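Local coordinates for LPG0439 HIT-related domain-containing protein (Legionella pneumophila subsp. pneumophila, PDB 5L0L) that is of unknown function but contains a HIT-related domain, the part described here, in a longer protein that probably also has a transmembrane helix, at residues Met139-Glu151 with Ile172-Phe186. Residues are numbered along the deposited sequence; the frame is centred on the assembly and turned at random. Where two conformers were deposited one is given.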
loop_
_atom_site.group_PDB
_atom_site.type_symbol
_atom_site.label_atom_id
_atom_site.label_comp_id
_atom_site.label_asym_id
_atom_site.label_seq_id
_atom_site.Cartn_x
_atom_site.Cartn_y
_atom_site.Cartn_z
HETATM N N MSE A 139 -13.083 -20.441 -2.785
HETATM C CA MSE A 139 -14.262 -20.122 -1.979
HETATM C C MSE A 139 -15.002 -18.926 -2.560
HETATM O O MSE A 139 -14.381 -17.919 -2.905
HETATM C CB MSE A 139 -13.800 -19.866 -0.547
HETATM C CG MSE A 139 -14.824 -19.226 0.369
HETATM SE SE MSE A 139 -16.244 -20.501 0.795
HETATM C CE MSE A 139 -16.197 -20.424 2.769
ATOM N N GLU A 140 -16.332 -19.034 -2.650
ATOM C CA GLU A 140 -17.178 -17.904 -3.079
ATOM C C GLU A 140 -17.557 -17.073 -1.864
ATOM O O GLU A 140 -18.654 -17.218 -1.313
ATOM C CB GLU A 140 -18.384 -18.420 -3.893
ATOM C CG GLU A 140 -17.884 -19.214 -5.128
ATOM C CD GLU A 140 -18.975 -19.528 -6.155
ATOM O OE1 GLU A 140 -20.165 -19.547 -5.797
ATOM O OE2 GLU A 140 -18.610 -19.770 -7.336
ATOM N N TYR A 141 -16.644 -16.191 -1.465
ATOM C CA TYR A 141 -16.857 -15.299 -0.318
ATOM C C TYR A 141 -18.068 -14.391 -0.579
ATOM O O TYR A 141 -18.813 -14.031 0.357
ATOM C CB TYR A 141 -15.598 -14.487 0.018
ATOM C CG TYR A 141 -14.462 -15.306 0.566
ATOM C CD1 TYR A 141 -13.525 -15.896 -0.276
ATOM C CD2 TYR A 141 -14.300 -15.479 1.938
ATOM C CE1 TYR A 141 -12.467 -16.645 0.234
ATOM C CE2 TYR A 141 -13.252 -16.251 2.454
ATOM C CZ TYR A 141 -12.342 -16.831 1.604
ATOM O OH TYR A 141 -11.313 -17.579 2.131
ATOM N N ILE A 142 -18.271 -14.041 -1.842
ATOM C CA ILE A 142 -19.518 -13.459 -2.333
ATOM C C ILE A 142 -20.160 -14.547 -3.188
ATOM O O ILE A 142 -19.498 -15.096 -4.070
ATOM C CB ILE A 142 -19.217 -12.207 -3.143
ATOM C CG1 ILE A 142 -18.608 -11.136 -2.224
ATOM C CG2 ILE A 142 -20.452 -11.707 -3.837
ATOM C CD1 ILE A 142 -18.058 -9.929 -2.954
ATOM N N ALA A 143 -21.418 -14.907 -2.879
ATOM C CA ALA A 143 -22.082 -16.027 -3.557
ATOM C C ALA A 143 -22.022 -15.910 -5.081
ATOM O O ALA A 143 -22.341 -14.865 -5.666
ATOM C CB ALA A 143 -23.530 -16.212 -3.069
ATOM N N GLY A 144 -21.533 -16.974 -5.712
ATOM C CA GLY A 144 -21.414 -17.068 -7.175
ATOM C C GLY A 144 -20.086 -16.523 -7.697
ATOM O O GLY A 144 -19.830 -16.570 -8.907
ATOM N N VAL A 145 -19.221 -16.008 -6.814
ATOM C CA VAL A 145 -17.985 -15.359 -7.291
ATOM C C VAL A 145 -16.789 -15.931 -6.509
ATOM O O VAL A 145 -16.516 -15.507 -5.394
ATOM C CB VAL A 145 -18.030 -13.826 -7.126
ATOM C CG1 VAL A 145 -16.861 -13.190 -7.885
ATOM C CG2 VAL A 145 -19.370 -13.211 -7.544
ATOM N N PRO A 146 -16.047 -16.870 -7.107
ATOM C CA PRO A 146 -14.847 -17.382 -6.437
ATOM C C PRO A 146 -13.845 -16.236 -6.272
ATOM O O PRO A 146 -13.754 -15.372 -7.143
ATOM C CB PRO A 146 -14.272 -18.415 -7.424
ATOM C CG PRO A 146 -15.310 -18.596 -8.450
ATOM C CD PRO A 146 -16.277 -17.485 -8.421
ATOM N N LEU A 147 -13.135 -16.244 -5.166
ATOM C CA LEU A 147 -12.152 -15.215 -4.903
ATOM C C LEU A 147 -11.085 -15.139 -5.995
ATOM O O LEU A 147 -10.781 -14.059 -6.491
ATOM C CB LEU A 147 -11.495 -15.460 -3.537
ATOM C CG LEU A 147 -10.463 -14.388 -3.106
ATOM C CD1 LEU A 147 -11.161 -13.058 -2.841
ATOM C CD2 LEU A 147 -9.681 -14.870 -1.879
ATOM N N ARG A 148 -10.554 -16.306 -6.372
ATOM C CA ARG A 148 -9.445 -16.430 -7.306
ATOM C C ARG A 148 -8.172 -15.794 -6.745
ATOM O O ARG A 148 -8.132 -15.369 -5.581
ATOM C CB ARG A 148 -9.812 -15.861 -8.694
ATOM C CG ARG A 148 -11.061 -16.510 -9.285
ATOM C CD ARG A 148 -11.550 -15.615 -10.404
ATOM N NE ARG A 148 -12.632 -16.215 -11.127
ATOM C CZ ARG A 148 -13.914 -15.851 -11.096
ATOM N NH1 ARG A 148 -14.380 -14.853 -10.358
ATOM N NH2 ARG A 148 -14.754 -16.563 -11.824
ATOM N N GLY A 149 -7.109 -15.755 -7.538
ATOM C CA GLY A 149 -5.810 -15.309 -7.053
ATOM C C GLY A 149 -5.034 -16.499 -6.494
ATOM O O GLY A 149 -5.569 -17.610 -6.383
ATOM N N PRO A 150 -3.737 -16.312 -6.218
ATOM C CA PRO A 150 -2.916 -17.399 -5.707
ATOM C C PRO A 150 -3.240 -17.737 -4.264
ATOM O O PRO A 150 -3.754 -16.893 -3.503
ATOM C CB PRO A 150 -1.469 -16.889 -5.896
ATOM C CG PRO A 150 -1.574 -15.441 -6.106
ATOM C CD PRO A 150 -2.972 -15.092 -6.488
ATOM N N GLU A 151 -2.908 -18.960 -3.862
ATOM C CA GLU A 151 -3.103 -19.347 -2.461
ATOM C C GLU A 151 -2.317 -18.448 -1.491
ATOM O O GLU A 151 -1.233 -18.023 -1.840
ATOM C CB GLU A 151 -2.656 -20.793 -2.234
ATOM C CG GLU A 151 -3.640 -21.773 -2.796
ATOM C CD GLU A 151 -3.137 -23.201 -2.752
ATOM O OE1 GLU A 151 -2.059 -23.457 -2.202
ATOM O OE2 GLU A 151 -3.875 -24.043 -3.272
ATOM N N ILE A 172 -7.728 -11.956 -14.901
ATOM C CA ILE A 172 -8.939 -12.668 -15.296
ATOM C C ILE A 172 -10.074 -11.663 -15.502
ATOM O O ILE A 172 -10.481 -10.975 -14.555
ATOM C CB ILE A 172 -9.351 -13.738 -14.268
ATOM C CG1 ILE A 172 -8.213 -14.773 -14.196
ATOM C CG2 ILE A 172 -10.682 -14.391 -14.670
ATOM C CD1 ILE A 172 -8.414 -15.842 -13.183
ATOM N N LYS A 173 -10.605 -11.628 -16.732
ATOM C CA LYS A 173 -11.676 -10.702 -17.074
ATOM C C LYS A 173 -12.945 -11.072 -16.322
ATOM O O LYS A 173 -13.158 -12.235 -15.976
ATOM C CB LYS A 173 -11.985 -10.728 -18.587
ATOM C CG LYS A 173 -10.831 -10.245 -19.431
ATOM C CD LYS A 173 -10.948 -8.787 -19.896
ATOM C CE LYS A 173 -9.964 -8.483 -21.024
ATOM N NZ LYS A 173 -9.108 -7.304 -20.660
ATOM N N TRP A 174 -13.760 -10.074 -16.034
ATOM C CA TRP A 174 -15.017 -10.289 -15.299
ATOM C C TRP A 174 -16.079 -11.002 -16.140
ATOM O O TRP A 174 -16.377 -10.582 -17.258
ATOM C CB TRP A 174 -15.618 -8.939 -14.834
ATOM C CG TRP A 174 -15.111 -8.451 -13.577
ATOM C CD1 TRP A 174 -14.251 -7.413 -13.392
ATOM C CD2 TRP A 174 -15.429 -8.945 -12.275
ATOM N NE1 TRP A 174 -13.978 -7.254 -12.053
ATOM C CE2 TRP A 174 -14.701 -8.171 -11.344
ATOM C CE3 TRP A 174 -16.243 -9.986 -11.800
ATOM C CZ2 TRP A 174 -14.782 -8.392 -9.960
ATOM C CZ3 TRP A 174 -16.310 -10.201 -10.453
ATOM C CH2 TRP A 174 -15.595 -9.412 -9.538
ATOM N N ASN A 175 -16.674 -12.051 -15.598
ATOM C CA ASN A 175 -17.996 -12.506 -16.042
ATOM C C ASN A 175 -19.003 -11.398 -15.623
ATOM O O ASN A 175 -18.921 -10.886 -14.482
ATOM C CB ASN A 175 -18.315 -13.834 -15.337
ATOM C CG ASN A 175 -19.760 -14.271 -15.491
ATOM O OD1 ASN A 175 -20.656 -13.836 -14.736
ATOM N ND2 ASN A 175 -20.004 -15.144 -16.471
ATOM N N GLU A 176 -20.002 -11.145 -16.483
ATOM C CA GLU A 176 -21.008 -10.066 -16.277
ATOM C C GLU A 176 -21.865 -10.264 -15.016
ATOM O O GLU A 176 -21.987 -9.316 -14.231
ATOM C CB GLU A 176 -21.915 -9.854 -17.521
ATOM C CG GLU A 176 -22.734 -8.547 -17.477
ATOM C CD GLU A 176 -23.757 -8.351 -18.608
ATOM O OE1 GLU A 176 -23.612 -8.950 -19.706
ATOM O OE2 GLU A 176 -24.737 -7.563 -18.409
ATOM N N GLU A 177 -22.465 -11.446 -14.813
ATOM C CA GLU A 177 -23.279 -11.646 -13.620
ATOM C C GLU A 177 -22.458 -11.629 -12.349
ATOM O O GLU A 177 -22.918 -11.121 -11.317
ATOM C CB GLU A 177 -24.107 -12.916 -13.771
ATOM C CG GLU A 177 -25.157 -12.737 -14.852
ATOM C CD GLU A 177 -26.024 -11.486 -14.681
ATOM O OE1 GLU A 177 -26.617 -11.283 -13.582
ATOM O OE2 GLU A 177 -26.130 -10.690 -15.664
ATOM N N GLU A 178 -21.226 -12.127 -12.431
ATOM C CA GLU A 178 -20.350 -12.108 -11.257
ATOM C C GLU A 178 -19.945 -10.685 -10.866
ATOM O O GLU A 178 -19.927 -10.359 -9.687
ATOM C CB GLU A 178 -19.091 -12.967 -11.494
ATOM C CG GLU A 178 -19.448 -14.442 -11.588
ATOM C CD GLU A 178 -18.267 -15.345 -11.886
ATOM O OE1 GLU A 178 -17.086 -14.939 -11.759
ATOM O OE2 GLU A 178 -18.549 -16.512 -12.250
ATOM N N LEU A 179 -19.673 -9.860 -11.868
ATOM C CA LEU A 179 -19.347 -8.441 -11.639
ATOM C C LEU A 179 -20.512 -7.754 -10.924
ATOM O O LEU A 179 -20.321 -7.054 -9.923
ATOM C CB LEU A 179 -19.026 -7.730 -12.934
ATOM C CG LEU A 179 -18.807 -6.208 -12.866
ATOM C CD1 LEU A 179 -17.681 -5.855 -11.894
ATOM C CD2 LEU A 179 -18.545 -5.704 -14.279
ATOM N N LYS A 180 -21.707 -7.969 -11.446
ATOM C CA LYS A 180 -22.897 -7.366 -10.824
ATOM C C LYS A 180 -23.071 -7.813 -9.357
ATOM O O LYS A 180 -23.375 -6.995 -8.497
ATOM C CB LYS A 180 -24.146 -7.678 -11.641
ATOM C CG LYS A 180 -24.208 -6.919 -12.943
ATOM C CD LYS A 180 -25.597 -7.172 -13.581
ATOM C CE LYS A 180 -25.617 -7.572 -15.030
ATOM N NZ LYS A 180 -26.031 -6.456 -15.929
ATOM N N ALA A 181 -22.878 -9.100 -9.083
ATOM C CA ALA A 181 -23.005 -9.637 -7.718
ATOM C C ALA A 181 -21.943 -9.024 -6.781
ATOM O O ALA A 181 -22.232 -8.652 -5.666
ATOM C CB ALA A 181 -22.873 -11.154 -7.734
ATOM N N CYS A 182 -20.706 -9.002 -7.247
ATOM C CA CYS A 182 -19.579 -8.500 -6.441
ATOM C C CYS A 182 -19.794 -7.029 -6.081
ATOM O O CYS A 182 -19.650 -6.595 -4.937
ATOM C CB CYS A 182 -18.297 -8.646 -7.208
ATOM S SG CYS A 182 -16.828 -8.434 -6.196
ATOM N N LEU A 183 -20.180 -6.258 -7.103
ATOM C CA LEU A 183 -20.482 -4.813 -6.978
ATOM C C LEU A 183 -21.558 -4.558 -5.943
ATOM O O LEU A 183 -21.376 -3.764 -5.019
ATOM C CB LEU A 183 -20.968 -4.245 -8.313
ATOM C CG LEU A 183 -19.999 -3.831 -9.413
ATOM C CD1 LEU A 183 -20.726 -3.471 -10.693
ATOM C CD2 LEU A 183 -19.156 -2.638 -8.995
ATOM N N ALA A 184 -22.676 -5.264 -6.080
ATOM C CA ALA A 184 -23.790 -5.105 -5.138
ATOM C C ALA A 184 -23.337 -5.385 -3.705
ATOM O O ALA A 184 -23.725 -4.651 -2.783
ATOM C CB ALA A 184 -24.948 -6.028 -5.544
HETATM N N MSE A 185 -22.518 -6.422 -3.493
HETATM C CA MSE A 185 -22.086 -6.752 -2.130
HETATM C C MSE A 185 -21.093 -5.754 -1.591
HETATM O O MSE A 185 -21.149 -5.420 -0.406
HETATM C CB MSE A 185 -21.565 -8.184 -2.050
HETATM C CG MSE A 185 -21.356 -8.684 -0.633
HETATM SE SE MSE A 185 -23.007 -8.661 0.447
HETATM C CE MSE A 185 -23.861 -10.222 -0.171
ATOM N N PHE A 186 -20.165 -5.271 -2.434
ATOM C CA PHE A 186 -19.244 -4.213 -1.982
ATOM C C PHE A 186 -20.024 -2.966 -1.552
ATOM O O PHE A 186 -19.742 -2.395 -0.496
ATOM C CB PHE A 186 -18.196 -3.868 -3.024
ATOM C CG PHE A 186 -16.915 -4.659 -2.872
ATOM C CD1 PHE A 186 -16.882 -6.003 -3.184
ATOM C CD2 PHE A 186 -15.752 -4.062 -2.405
ATOM C CE1 PHE A 186 -15.716 -6.754 -3.036
ATOM C CE2 PHE A 186 -14.571 -4.805 -2.271
ATOM C CZ PHE A 186 -14.555 -6.149 -2.593
HETATM O O HOH W 1 -20.269 -17.974 -10.888
#
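Glu178 OE1 is gripped by both terminal nitrogens of Arg148, NH2 at 2.8 Å and NH1 at 3.0 Å, in an end-on salt bridge. The oxygen lies close to the guanidinium plane, with the carboxylate turned only 23° from it; NH2 takes the syn lone pair, while NH1 comes in nearly along the C-O axis. Both side chains reach this meeting point extended, and Pro146 CG lies over the rim of one guanidinium face. A water lies between Glu178 OE2 and Gly144 O, though its 2.5 Å approach to Gly144 O is doubtfully short. That glycine belongs to a type II beta turn, Ile142 to Val145, which brings two apolar side chains against the helix. With Val145 CG1 anti to the backbone N (chi1 -169°), the branches diverge: CG1 meets the Trp174 ring edge at CZ3 (4.0 Å), whereas CG2 rests 3.6 Å from Glu178 O and also touches Ala181 CB. One turn further along, Ile142 CD1 meets the Phe186 ring edge at CE1 (3.9 Å), with Met185 alongside. Trp174 NE1 bonds to Asn42 O, and Asn175, at the N-cap, accepts from Glu178 N through OD1. The motif is a beta-turn loop after strand 128-134 packed on the N-capped first turns of helix 176-194, both segments falling in the HIT-related region.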